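Local atomic coordinates of peptidyl-prolyl cis-trans isomerase (Hirschia baltica, PDB entry 5EX2), a protein that probably catalyses the cis-trans isomerisation of peptide bonds preceding proline, acting as a cyclophilin-type folding helper. Residues V3-E8 with W231-D236; S9-P14 with R227-V232; T63-V68 with F72-G77; G33-E38 with L195-S200. All blocks are in the same frame, centred on the assembly; numbering follows the deposited sequence.

Contact 1: residues V3-E8 with W231-D236; sequences VEYTKE and WVMRND
The ring of Tyr5 meets the terminal methyl of Met233 at a slant, while on one of its faces the carbonyl carbon of Val3, from its own segment, sits toward the rim, 4.1 Å above the plane. Outside the two segments, Trp17 adds an edge-to-face contact with the same ring. Trp231 is also approached obliquely, its CH2 lying 4.2 Å from CE of Lys7. Met233 CE touches the phenol end of the tyrosine, 3.8 Å from Tyr5 OH and 4.1 Å from Tyr5 CZ. CG of Met233 stands opposite the backbone N (chi1 -178°), and only the last torsion bends, turning the methyl across the tyrosine so that the two side chains meet at about a right angle. Lys7 is fully extended, which brings its aliphatic CE to the indole and leaves NZ in a long, weak ion pair with Glu229. Met239 of helix 238-247 packs on both Tyr5 and Met233. No hydrogen bond joins 3-8 to 231-236: the N-terminal segment lies against the second half of strand 229-233 through methyl, methylene, ring and hydroxyl contacts, so its hold probably rests on dispersion and partial shielding of these groups from water.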
loop_
_atom_site.group_PDB
_atom_site.type_symbol
_atom_site.label_atom_id
_atom_site.label_comp_id
_atom_site.label_asym_id
_atom_site.label_seq_id
_atom_site.Cartn_x
_atom_site.Cartn_y
_atom_site.Cartn_z
ATOM N N VAL A 3 15.554 10.045 -8.885
ATOM C CA VAL A 3 15.246 10.674 -10.163
ATOM C C VAL A 3 13.908 11.383 -10.027
ATOM O O VAL A 3 12.932 10.800 -9.554
ATOM C CB VAL A 3 15.191 9.656 -11.321
ATOM C CG1 VAL A 3 14.874 10.359 -12.636
ATOM C CG2 VAL A 3 16.507 8.898 -11.430
ATOM N N GLU A 4 13.875 12.648 -10.431
ATOM C CA GLU A 4 12.638 13.414 -10.454
ATOM C C GLU A 4 12.024 13.310 -11.850
ATOM O O GLU A 4 12.721 13.416 -12.861
ATOM C CB GLU A 4 12.891 14.870 -10.045
ATOM C CG GLU A 4 13.526 15.751 -11.116
ATOM C CD GLU A 4 13.493 17.226 -10.759
ATOM O OE1 GLU A 4 12.432 17.712 -10.306
ATOM O OE2 GLU A 4 14.536 17.898 -10.920
ATOM N N TYR A 5 10.726 13.035 -11.892
ATOM C CA TYR A 5 10.008 12.909 -13.152
ATOM C C TYR A 5 8.994 14.028 -13.298
ATOM O O TYR A 5 8.196 14.266 -12.400
ATOM C CB TYR A 5 9.300 11.564 -13.224
ATOM C CG TYR A 5 10.175 10.398 -12.834
ATOM C CD1 TYR A 5 11.021 9.793 -13.755
ATOM C CD2 TYR A 5 10.156 9.916 -11.537
ATOM C CE1 TYR A 5 11.821 8.726 -13.384
ATOM C CE2 TYR A 5 10.944 8.864 -11.159
ATOM C CZ TYR A 5 11.771 8.269 -12.080
ATOM O OH TYR A 5 12.549 7.214 -11.666
ATOM N N THR A 6 9.026 14.700 -14.438
ATOM C CA THR A 6 8.079 15.772 -14.707
ATOM C C THR A 6 6.745 15.212 -15.159
ATOM O O THR A 6 6.670 14.126 -15.746
ATOM C CB THR A 6 8.577 16.722 -15.795
ATOM O OG1 THR A 6 8.666 16.022 -17.043
ATOM C CG2 THR A 6 9.931 17.303 -15.432
ATOM N N LYS A 7 5.695 15.984 -14.922
ATOM C CA LYS A 7 4.357 15.598 -15.329
ATOM C C LYS A 7 4.307 15.415 -16.845
ATOM O O LYS A 7 3.704 14.466 -17.344
ATOM C CB LYS A 7 3.343 16.653 -14.884
ATOM C CG LYS A 7 1.903 16.196 -15.009
ATOM C CD LYS A 7 0.946 17.211 -14.370
ATOM C CE LYS A 7 -0.487 16.706 -14.348
ATOM N NZ LYS A 7 -1.439 17.757 -13.903
ATOM N N GLU A 8 4.984 16.295 -17.575
ATOM C CA GLU A 8 4.999 16.213 -19.019
ATOM C C GLU A 8 5.597 14.880 -19.482
ATOM O O GLU A 8 5.045 14.211 -20.355
ATOM C CB GLU A 8 5.784 17.393 -19.591
ATOM C CG GLU A 8 5.782 17.478 -21.100
ATOM C CD GLU A 8 6.314 18.811 -21.616
ATOM O OE1 GLU A 8 6.718 19.659 -20.790
ATOM O OE2 GLU A 8 6.325 19.015 -22.848
ATOM N N TRP A 231 0.805 8.823 -10.787
ATOM C CA TRP A 231 1.271 7.815 -11.726
ATOM C C TRP A 231 2.262 6.934 -11.010
ATOM O O TRP A 231 2.990 7.388 -10.127
ATOM C CB TRP A 231 1.929 8.440 -12.967
ATOM C CG TRP A 231 0.994 8.951 -14.038
ATOM C CD1 TRP A 231 0.571 8.281 -15.169
ATOM C CD2 TRP A 231 0.423 10.254 -14.113
ATOM N NE1 TRP A 231 -0.241 9.095 -15.922
ATOM C CE2 TRP A 231 -0.354 10.309 -15.292
ATOM C CE3 TRP A 231 0.476 11.373 -13.289
ATOM C CZ2 TRP A 231 -1.062 11.444 -15.665
ATOM C CZ3 TRP A 231 -0.224 12.498 -13.657
ATOM C CH2 TRP A 231 -0.991 12.528 -14.835
ATOM N N VAL A 232 2.283 5.672 -11.411
ATOM C CA VAL A 232 3.197 4.671 -10.872
ATOM C C VAL A 232 3.916 4.062 -12.047
ATOM O O VAL A 232 3.294 3.719 -13.049
ATOM C CB VAL A 232 2.450 3.594 -10.062
ATOM C CG1 VAL A 232 3.397 2.506 -9.582
ATOM C CG2 VAL A 232 1.722 4.223 -8.912
ATOM N N MET A 233 5.226 3.960 -11.946
ATOM C CA MET A 233 6.012 3.364 -13.018
ATOM C C MET A 233 5.537 1.932 -13.281
ATOM O O MET A 233 5.188 1.190 -12.378
ATOM C CB MET A 233 7.501 3.396 -12.667
ATOM C CG MET A 233 8.429 2.825 -13.766
ATOM S SD MET A 233 10.153 3.083 -13.409
ATOM C CE MET A 233 10.338 4.836 -13.724
ATOM N N ARG A 234 5.479 1.575 -14.558
ATOM C CA ARG A 234 5.079 0.244 -14.982
ATOM C C ARG A 234 6.243 -0.725 -14.805
ATOM O O ARG A 234 7.320 -0.519 -15.357
ATOM C CB ARG A 234 4.611 0.259 -16.441
ATOM C CG ARG A 234 3.255 0.916 -16.619
ATOM C CD ARG A 234 2.671 0.758 -18.017
ATOM N NE ARG A 234 1.380 1.441 -18.138
ATOM C CZ ARG A 234 0.217 0.976 -17.676
ATOM N NH1 ARG A 234 0.148 -0.186 -17.037
ATOM N NH2 ARG A 234 -0.892 1.683 -17.848
ATOM N N ASN A 235 6.032 -1.756 -13.995
ATOM C CA ASN A 235 7.106 -2.665 -13.667
ATOM C C ASN A 235 7.546 -3.447 -14.883
ATOM O O ASN A 235 8.693 -3.848 -14.943
ATOM C CB ASN A 235 6.674 -3.609 -12.549
ATOM C CG ASN A 235 6.252 -2.859 -11.279
ATOM O OD1 ASN A 235 5.093 -2.911 -10.886
ATOM N ND2 ASN A 235 7.197 -2.206 -10.622
ATOM N N ASP A 236 6.646 -3.612 -15.853
ATOM C CA ASP A 236 6.934 -4.401 -17.045
ATOM C C ASP A 236 7.465 -3.538 -18.191
ATOM O O ASP A 236 7.581 -4.010 -19.335
ATOM C CB ASP A 236 5.688 -5.182 -17.495
ATOM C CG ASP A 236 4.485 -4.292 -17.809
ATOM O OD1 ASP A 236 4.473 -3.090 -17.475
ATOM O OD2 ASP A 236 3.520 -4.818 -18.405
#

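Contact 2: residues S9-P14 with R227-V232; sequences SVQADP and RPEAWV
With chi1 at 165°, Val10 carries CG1 on the far side of CB from its backbone N and sets that methyl over the indole of Trp231. The tryptophan answers with its CG opposite its own carbonyl carbon (chi1 -80°), which presents a face of the ring to the helix. Val10 CG1 comes within 3.2 Å of Trp231 CG and lies 3.5 Å from the centroid of the five-membered ring, 21° off its normal, a tight CH-pi contact. Farther along the indole, the extended Gln11 brings CG to 3.6 Å from Trp231 CZ2, and its NE2 reaches 3.5 Å from Trp231 CH2. The amide stands steeply to the indole plane while its NE2 reaches a water, which accepts from Gln11 NE2 at 2.7 Å and donates to Glu229 OE1 at 2.9 Å, a bridge between helix 7-11 and strand 229-233. Trp17 of the adjoining strand 17-19 touches both Val10 and Trp231. Were Trp231 an alanine, the Val10 methyl would probably lose its aromatic floor and Gln11 the ring along which its chain lies. The contact is thus apolar where Val10 meets the indole and polar, through water, at its Glu229 end, where Gln11 is exposed.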
loop_
_atom_site.group_PDB
_atom_site.type_symbol
_atom_site.label_atom_id
_atom_site.label_comp_id
_atom_site.label_asym_id
_atom_site.label_seq_id
_atom_site.Cartn_x
_atom_site.Cartn_y
_atom_site.Cartn_z
ATOM N N SER A 9 6.719 14.490 -18.883
ATOM C CA SER A 9 7.412 13.269 -19.298
ATOM C C SER A 9 6.619 12.008 -18.947
ATOM O O SER A 9 6.690 11.001 -19.652
ATOM C CB SER A 9 8.797 13.207 -18.659
ATOM O OG SER A 9 8.712 12.884 -17.286
ATOM N N VAL A 10 5.883 12.057 -17.842
ATOM C CA VAL A 10 5.065 10.943 -17.405
ATOM C C VAL A 10 3.810 10.813 -18.278
ATOM O O VAL A 10 3.468 9.715 -18.706
ATOM C CB VAL A 10 4.695 11.128 -15.935
ATOM C CG1 VAL A 10 3.566 10.207 -15.528
ATOM C CG2 VAL A 10 5.933 10.928 -15.065
ATOM N N GLN A 11 3.138 11.922 -18.566
ATOM C CA GLN A 11 1.933 11.874 -19.397
ATOM C C GLN A 11 2.191 11.457 -20.835
ATOM O O GLN A 11 1.332 10.854 -21.481
ATOM C CB GLN A 11 1.246 13.234 -19.396
ATOM C CG GLN A 11 0.596 13.542 -18.084
ATOM C CD GLN A 11 -0.159 14.855 -18.099
ATOM O OE1 GLN A 11 0.205 15.785 -18.818
ATOM N NE2 GLN A 11 -1.219 14.937 -17.305
ATOM N N ALA A 12 3.370 11.778 -21.343
ATOM C CA ALA A 12 3.705 11.456 -22.715
ATOM C C ALA A 12 4.087 9.995 -22.894
ATOM O O ALA A 12 4.287 9.555 -24.018
ATOM C CB ALA A 12 4.839 12.338 -23.191
ATOM N N ASP A 13 4.188 9.250 -21.797
ATOM C CA ASP A 13 4.842 7.941 -21.825
ATOM C C ASP A 13 4.071 6.848 -21.097
ATOM O O ASP A 13 4.511 6.331 -20.076
ATOM C CB ASP A 13 6.245 8.079 -21.241
ATOM C CG ASP A 13 7.118 6.865 -21.500
ATOM O OD1 ASP A 13 6.727 5.974 -22.286
ATOM O OD2 ASP A 13 8.235 6.824 -20.953
ATOM N N PRO A 14 2.911 6.477 -21.635
ATOM C CA PRO A 14 2.080 5.452 -21.004
ATOM C C PRO A 14 2.740 4.076 -21.000
ATOM O O PRO A 14 2.325 3.217 -20.242
ATOM C CB PRO A 14 0.809 5.457 -21.858
ATOM C CG PRO A 14 1.212 6.064 -23.158
ATOM C CD PRO A 14 2.278 7.047 -22.838
ATOM N N ARG A 227 -8.495 17.330 -8.167
ATOM C CA ARG A 227 -7.907 16.015 -7.941
ATOM C C ARG A 227 -6.407 16.020 -8.182
ATOM O O ARG A 227 -5.964 16.395 -9.261
ATOM C CB ARG A 227 -8.550 14.971 -8.858
ATOM C CG ARG A 227 -10.008 14.743 -8.586
ATOM C CD ARG A 227 -10.616 13.717 -9.516
ATOM N NE ARG A 227 -12.052 13.610 -9.295
ATOM C CZ ARG A 227 -12.952 13.285 -10.219
ATOM N NH1 ARG A 227 -12.578 13.006 -11.463
ATOM N NH2 ARG A 227 -14.235 13.234 -9.889
ATOM N N PRO A 228 -5.608 15.577 -7.195
ATOM C CA PRO A 228 -4.218 15.266 -7.531
ATOM C C PRO A 228 -4.191 14.148 -8.547
ATOM O O PRO A 228 -5.119 13.344 -8.586
ATOM C CB PRO A 228 -3.589 14.829 -6.196
ATOM C CG PRO A 228 -4.702 14.696 -5.236
ATOM C CD PRO A 228 -5.894 15.407 -5.760
ATOM N N GLU A 229 -3.150 14.114 -9.363
ATOM C CA GLU A 229 -3.005 13.087 -10.385
ATOM C C GLU A 229 -1.745 12.296 -10.073
ATOM O O GLU A 229 -0.659 12.863 -9.965
ATOM C CB GLU A 229 -2.956 13.712 -11.784
ATOM C CG GLU A 229 -4.249 14.461 -12.158
ATOM C CD GLU A 229 -4.190 15.248 -13.471
ATOM O OE1 GLU A 229 -3.326 14.982 -14.330
ATOM O OE2 GLU A 229 -5.049 16.135 -13.638
ATOM N N ALA A 230 -1.904 10.983 -9.923
ATOM C CA ALA A 230 -0.792 10.113 -9.558
ATOM C C ALA A 230 -0.475 9.114 -10.657
ATOM O O ALA A 230 -1.365 8.641 -11.368
ATOM C CB ALA A 230 -1.101 9.385 -8.254
ATOM N N TRP A 231 0.805 8.823 -10.787
ATOM C CA TRP A 231 1.271 7.815 -11.726
ATOM C C TRP A 231 2.262 6.934 -11.010
ATOM O O TRP A 231 2.990 7.388 -10.127
ATOM C CB TRP A 231 1.929 8.440 -12.967
ATOM C CG TRP A 231 0.994 8.951 -14.038
ATOM C CD1 TRP A 231 0.571 8.281 -15.169
ATOM C CD2 TRP A 231 0.423 10.254 -14.113
ATOM N NE1 TRP A 231 -0.241 9.095 -15.922
ATOM C CE2 TRP A 231 -0.354 10.309 -15.292
ATOM C CE3 TRP A 231 0.476 11.373 -13.289
ATOM C CZ2 TRP A 231 -1.062 11.444 -15.665
ATOM C CZ3 TRP A 231 -0.224 12.498 -13.657
ATOM C CH2 TRP A 231 -0.991 12.528 -14.835
ATOM N N VAL A 232 2.283 5.672 -11.411
ATOM C CA VAL A 232 3.197 4.671 -10.872
ATOM C C VAL A 232 3.916 4.062 -12.047
ATOM O O VAL A 232 3.294 3.719 -13.049
ATOM C CB VAL A 232 2.450 3.594 -10.062
ATOM C CG1 VAL A 232 3.397 2.506 -9.582
ATOM C CG2 VAL A 232 1.722 4.223 -8.912
HETATM O O HOH W 1 -3.274 16.592 -16.692
#

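Contact 3: residues T63-V68 with F72-G77; sequences TKFHRV and FMAQGG
Thr63 starts the pairing through water: one water donates to Thr63 OG1 and Lys64 O and accepts from Gly77 N at 2.8 Å, while Thr63 OG1 also bonds to Tyr60 O. Lys64 O next lies 3.3 Å from Gly76 CA, a CA-H...O contact; a side chain on Gly76 would press on this oxygen and on the ring of Phe65. Phe65 runs its CD1 obliquely past Gly76 and Ala74, and the same water sits over the centre of one ring face. His66 and Arg67 both face Gln75, forming a classic beta bulge in the antiparallel hairpin of strands 63-69 and 73-76, two neighbours in the cyclophilin barrel whose FHRV and FMAQGG sequences belong to the family signature; as in related cyclophilins, Arg67, Phe72, Met73 and Gln75 probably line the substrate groove. Gln75 N gives Arg67 O a good bond of 2.8 Å; the return bond from Arg67 N to Gln75 O is weak. In the arginine conformer described, one of two, the chain is extended from CG to NE and Arg67 NH1 bonds to Gln75 OE1 at the guanidinium edge, at a doubtful 2.5 Å. In this same conformer amide and guanidinium planes stand 83° apart, Met73 CE covers one guanidinium face, and NH2 meets the edge of the Phe72 ring. A leucine in place of Gln75 would probably leave Gln170 OE1 without its NE2 donor and, in this conformer, Arg67 NH1 without its acceptor. On the other face of the sheet, Val68 CG2 packs 4.0 Å from Ala74 CB.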
loop_
_atom_site.group_PDB
_atom_site.type_symbol
_atom_site.label_atom_id
_atom_site.label_comp_id
_atom_site.label_asym_id
_atom_site.label_seq_id
_atom_site.Cartn_x
_atom_site.Cartn_y
_atom_site.Cartn_z
ATOM N N THR A 63 -8.149 11.245 14.202
ATOM C CA THR A 63 -7.647 10.065 14.895
ATOM C C THR A 63 -6.132 10.152 15.071
ATOM O O THR A 63 -5.405 10.675 14.232
ATOM C CB THR A 63 -8.009 8.762 14.168
ATOM O OG1 THR A 63 -7.563 8.813 12.814
ATOM C CG2 THR A 63 -9.520 8.508 14.206
ATOM N N LYS A 64 -5.660 9.619 16.187
ATOM C CA LYS A 64 -4.262 9.750 16.548
ATOM C C LYS A 64 -3.424 8.671 15.880
ATOM O O LYS A 64 -3.937 7.617 15.511
ATOM C CB LYS A 64 -4.079 9.635 18.053
ATOM C CG LYS A 64 -4.900 10.610 18.860
ATOM C CD LYS A 64 -4.529 12.044 18.591
ATOM C CE LYS A 64 -5.269 12.981 19.546
ATOM N NZ LYS A 64 -4.955 12.698 20.975
ATOM N N PHE A 65 -2.130 8.915 15.762
ATOM C CA PHE A 65 -1.182 7.833 15.530
ATOM C C PHE A 65 -0.710 7.407 16.900
ATOM O O PHE A 65 0.296 7.892 17.427
ATOM C CB PHE A 65 -0.047 8.280 14.624
ATOM C CG PHE A 65 -0.480 8.425 13.221
ATOM C CD1 PHE A 65 -0.585 7.311 12.414
ATOM C CD2 PHE A 65 -0.833 9.653 12.709
ATOM C CE1 PHE A 65 -1.024 7.423 11.110
ATOM C CE2 PHE A 65 -1.273 9.768 11.406
ATOM C CZ PHE A 65 -1.365 8.652 10.609
ATOM N N HIS A 66 -1.484 6.512 17.497
ATOM C CA HIS A 66 -1.356 6.209 18.918
ATOM C C HIS A 66 -0.345 5.113 19.238
ATOM O O HIS A 66 -0.022 4.911 20.401
ATOM C CB HIS A 66 -2.716 5.812 19.484
ATOM C CG HIS A 66 -3.223 4.515 18.946
ATOM N ND1 HIS A 66 -3.908 4.411 17.754
ATOM C CD2 HIS A 66 -3.089 3.252 19.415
ATOM C CE1 HIS A 66 -4.192 3.141 17.521
ATOM N NE2 HIS A 66 -3.706 2.417 18.513
ATOM N N ARG A 67 0.133 4.391 18.233
ATOM C CA ARG A 67 1.128 3.346 18.460
ATOM C C ARG A 67 2.131 3.379 17.326
ATOM O O ARG A 67 1.830 2.953 16.214
ATOM C CB ARG A 67 0.457 1.971 18.558
ATOM C CG ARG A 67 1.411 0.787 18.713
ATOM C CD ARG A 67 0.657 -0.524 18.504
ATOM N NE ARG A 67 1.529 -1.699 18.409
ATOM C CZ ARG A 67 1.537 -2.572 17.403
ATOM N NH1 ARG A 67 0.722 -2.433 16.367
ATOM N NH2 ARG A 67 2.374 -3.605 17.430
ATOM N N VAL A 68 3.311 3.903 17.621
ATOM C CA VAL A 68 4.332 4.131 16.611
ATOM C C VAL A 68 5.633 3.555 17.117
ATOM O O VAL A 68 6.105 3.920 18.202
ATOM C CB VAL A 68 4.490 5.631 16.311
ATOM C CG1 VAL A 68 5.551 5.871 15.264
ATOM C CG2 VAL A 68 3.170 6.224 15.866
ATOM N N PHE A 72 9.508 -0.104 12.483
ATOM C CA PHE A 72 8.394 -1.029 12.334
ATOM C C PHE A 72 7.237 -0.342 11.618
ATOM O O PHE A 72 7.152 -0.407 10.397
ATOM C CB PHE A 72 8.020 -1.570 13.731
ATOM C CG PHE A 72 6.916 -2.584 13.746
ATOM C CD1 PHE A 72 6.595 -3.332 12.621
ATOM C CD2 PHE A 72 6.214 -2.800 14.907
ATOM C CE1 PHE A 72 5.575 -4.269 12.671
ATOM C CE2 PHE A 72 5.195 -3.709 14.962
ATOM C CZ PHE A 72 4.873 -4.458 13.843
ATOM N N MET A 73 6.370 0.339 12.350
ATOM C CA MET A 73 5.209 0.939 11.726
ATOM C C MET A 73 4.597 2.021 12.597
ATOM O O MET A 73 4.950 2.177 13.764
ATOM C CB MET A 73 4.167 -0.143 11.409
ATOM C CG MET A 73 3.735 -0.977 12.615
ATOM S SD MET A 73 2.446 -0.120 13.563
ATOM C CE MET A 73 3.028 -0.328 15.246
ATOM N N ALA A 74 3.694 2.768 11.971
ATOM C CA ALA A 74 2.865 3.751 12.644
ATOM C C ALA A 74 1.409 3.340 12.527
ATOM O O ALA A 74 0.864 3.225 11.426
ATOM C CB ALA A 74 3.081 5.122 12.037
ATOM N N GLN A 75 0.775 3.130 13.675
ATOM C CA GLN A 75 -0.608 2.677 13.728
ATOM C C GLN A 75 -1.544 3.813 14.131
ATOM O O GLN A 75 -1.261 4.549 15.083
ATOM C CB GLN A 75 -0.743 1.504 14.701
ATOM C CG GLN A 75 -2.134 0.959 14.811
ATOM C CD GLN A 75 -2.179 -0.317 15.630
ATOM O OE1 GLN A 75 -1.186 -1.033 15.720
ATOM N NE2 GLN A 75 -3.309 -0.587 16.263
ATOM N N GLY A 76 -2.637 3.951 13.388
ATOM C CA GLY A 76 -3.643 4.968 13.650
ATOM C C GLY A 76 -5.031 4.419 13.414
ATOM O O GLY A 76 -5.233 3.204 13.351
ATOM N N GLY A 77 -5.991 5.319 13.294
ATOM C CA GLY A 77 -7.325 4.936 12.903
ATOM C C GLY A 77 -8.238 4.373 13.977
ATOM O O GLY A 77 -9.256 3.769 13.646
HETATM O O HOH W 2 -5.024 7.896 12.637
#

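Contact 4: residues G33-E38 with L195-S200; sequences GVVYIE and LDVAKS
At the start of strand 33-39 in the closed antiparallel barrel, Gly33, Val34 and Val35 meet Val197 of the short helix 195-198. Val197 divides the work between its two methyls. CG1, placed opposite the backbone N (chi1 169°), lies 3.6 Å from Gly33 O and 3.8 Å from Val35 CG2; CG2 turns to Val34 O, also at 3.6 Å. One branch therefore meets a methyl and a carbonyl, the other chiefly the carbonyl oxygen of Val34, and no hydrogen bond crosses the contact. Gly33 has a backbone (phi 123°) at which any CB would be jammed against the preceding carbonyl, and that CB would also press on Val197 CG2. Strand 33-39 is flanked in the barrel by strands 25-30 and 187-191, and the helix follows the latter after a short connection, so the valine packs on the strand next door to the one that leads into its own helix. Thr30 of strand 25-30 also touches Val197, and Met191 of strand 187-191 touches Val35. Val197 O accepts from both Ser200 N, at 2.9 Å, and Ser200 OG, at 2.7 Å, three residues on, a double grip on this carbonyl.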
loop_
_atom_site.group_PDB
_atom_site.type_symbol
_atom_site.label_atom_id
_atom_site.label_comp_id
_atom_site.label_asym_id
_atom_site.label_seq_id
_atom_site.Cartn_x
_atom_site.Cartn_y
_atom_site.Cartn_z
ATOM N N GLY A 33 2.683 15.921 7.587
ATOM C CA GLY A 33 2.608 16.058 6.142
ATOM C C GLY A 33 1.642 15.066 5.518
ATOM O O GLY A 33 0.907 14.325 6.197
ATOM N N VAL A 34 1.635 15.054 4.190
ATOM C CA VAL A 34 0.652 14.299 3.433
ATOM C C VAL A 34 1.188 12.930 3.014
ATOM O O VAL A 34 2.366 12.764 2.719
ATOM C CB VAL A 34 0.193 15.095 2.191
ATOM C CG1 VAL A 34 1.308 15.235 1.152
ATOM C CG2 VAL A 34 -1.051 14.464 1.585
ATOM N N VAL A 35 0.284 11.957 3.031
ATOM C CA VAL A 35 0.542 10.604 2.606
ATOM C C VAL A 35 -0.512 10.273 1.548
ATOM O O VAL A 35 -1.710 10.374 1.805
ATOM C CB VAL A 35 0.469 9.601 3.783
ATOM C CG1 VAL A 35 0.778 8.199 3.311
ATOM C CG2 VAL A 35 1.423 10.011 4.917
ATOM N N TYR A 36 -0.058 9.921 0.351
ATOM C CA TYR A 36 -0.944 9.483 -0.712
ATOM C C TYR A 36 -0.879 7.969 -0.787
ATOM O O TYR A 36 0.193 7.416 -1.013
ATOM C CB TYR A 36 -0.544 10.102 -2.059
ATOM C CG TYR A 36 -0.693 11.608 -2.116
ATOM C CD1 TYR A 36 -1.921 12.189 -2.328
ATOM C CD2 TYR A 36 0.411 12.435 -1.979
ATOM C CE1 TYR A 36 -2.050 13.564 -2.387
ATOM C CE2 TYR A 36 0.292 13.801 -2.046
ATOM C CZ TYR A 36 -0.936 14.350 -2.241
ATOM O OH TYR A 36 -1.033 15.723 -2.308
ATOM N N ILE A 37 -2.019 7.313 -0.608
ATOM C CA ILE A 37 -2.069 5.858 -0.580
ATOM C C ILE A 37 -2.835 5.348 -1.795
ATOM O O ILE A 37 -3.954 5.804 -2.064
ATOM C CB ILE A 37 -2.749 5.357 0.701
ATOM C CG1 ILE A 37 -1.914 5.760 1.910
ATOM C CG2 ILE A 37 -2.934 3.834 0.658
ATOM C CD1 ILE A 37 -2.623 5.597 3.235
ATOM N N GLU A 38 -2.243 4.414 -2.530
ATOM C CA GLU A 38 -2.977 3.693 -3.562
ATOM C C GLU A 38 -3.544 2.410 -2.968
ATOM O O GLU A 38 -2.823 1.590 -2.409
ATOM C CB GLU A 38 -2.121 3.363 -4.802
ATOM C CG GLU A 38 -3.005 2.816 -5.917
ATOM C CD GLU A 38 -2.282 2.406 -7.184
ATOM O OE1 GLU A 38 -1.038 2.418 -7.228
ATOM O OE2 GLU A 38 -3.001 2.060 -8.145
ATOM N N LEU A 195 6.034 7.990 2.536
ATOM C CA LEU A 195 6.764 7.076 3.398
ATOM C C LEU A 195 7.651 7.853 4.361
ATOM O O LEU A 195 7.757 7.491 5.539
ATOM C CB LEU A 195 7.603 6.101 2.583
ATOM C CG LEU A 195 8.533 5.171 3.383
ATOM C CD1 LEU A 195 7.794 4.390 4.434
ATOM C CD2 LEU A 195 9.269 4.210 2.459
ATOM N N ASP A 196 8.287 8.917 3.880
ATOM C CA ASP A 196 9.143 9.728 4.737
ATOM C C ASP A 196 8.312 10.396 5.841
ATOM O O ASP A 196 8.748 10.494 6.990
ATOM C CB ASP A 196 9.908 10.778 3.914
ATOM C CG ASP A 196 8.998 11.704 3.103
ATOM O OD1 ASP A 196 7.800 11.403 2.897
ATOM O OD2 ASP A 196 9.508 12.756 2.651
ATOM N N VAL A 197 7.103 10.815 5.498
ATOM C CA VAL A 197 6.174 11.378 6.480
ATOM C C VAL A 197 5.843 10.320 7.537
ATOM O O VAL A 197 5.901 10.598 8.749
ATOM C CB VAL A 197 4.889 11.890 5.806
ATOM C CG1 VAL A 197 3.818 12.222 6.827
ATOM C CG2 VAL A 197 5.196 13.112 4.960
ATOM N N ALA A 198 5.511 9.103 7.106
ATOM C CA ALA A 198 5.185 8.016 8.028
ATOM C C ALA A 198 6.346 7.748 8.972
ATOM O O ALA A 198 6.150 7.458 10.157
ATOM C CB ALA A 198 4.823 6.750 7.248
ATOM N N LYS A 199 7.565 7.779 8.435
ATOM C CA LYS A 199 8.765 7.548 9.233
ATOM C C LYS A 199 9.063 8.681 10.200
ATOM O O LYS A 199 9.918 8.542 11.060
ATOM C CB LYS A 199 9.980 7.322 8.331
ATOM C CG LYS A 199 9.989 6.021 7.584
ATOM C CD LYS A 199 11.281 5.971 6.764
ATOM C CE LYS A 199 11.529 4.683 6.043
ATOM N NZ LYS A 199 12.762 4.833 5.203
ATOM N N SER A 200 8.372 9.806 10.067
ATOM C CA SER A 200 8.606 10.949 10.945
ATOM C C SER A 200 7.541 11.057 12.036
ATOM O O SER A 200 7.650 11.914 12.912
ATOM C CB SER A 200 8.658 12.256 10.138
ATOM O OG SER A 200 7.376 12.660 9.691
#

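In the fold
Contacts 1 and 2 are one patch, their centres 7 Å apart: both lay the N-terminal helix 7-11 on the central strand of the three-stranded sheet 17-19, 229-233, 261-264 beside the barrel, share Trp231 and Val232, and are further joined by Arg234 NE, bonded to Pro14 O. Contacts 3 and 4, centres about 12 Å apart, both reach the eight-stranded barrel, contact 3 through two strands and contact 4 through a strand and a helix packed on it. Along the chain, contact 3 is nested within contact 4, itself within contacts 1 and 2. Contact 3 is about 30 Å, centre to centre, from contacts 1 and 2; Val232 packing on Glu38 links contacts 1 and 2 to contact 4.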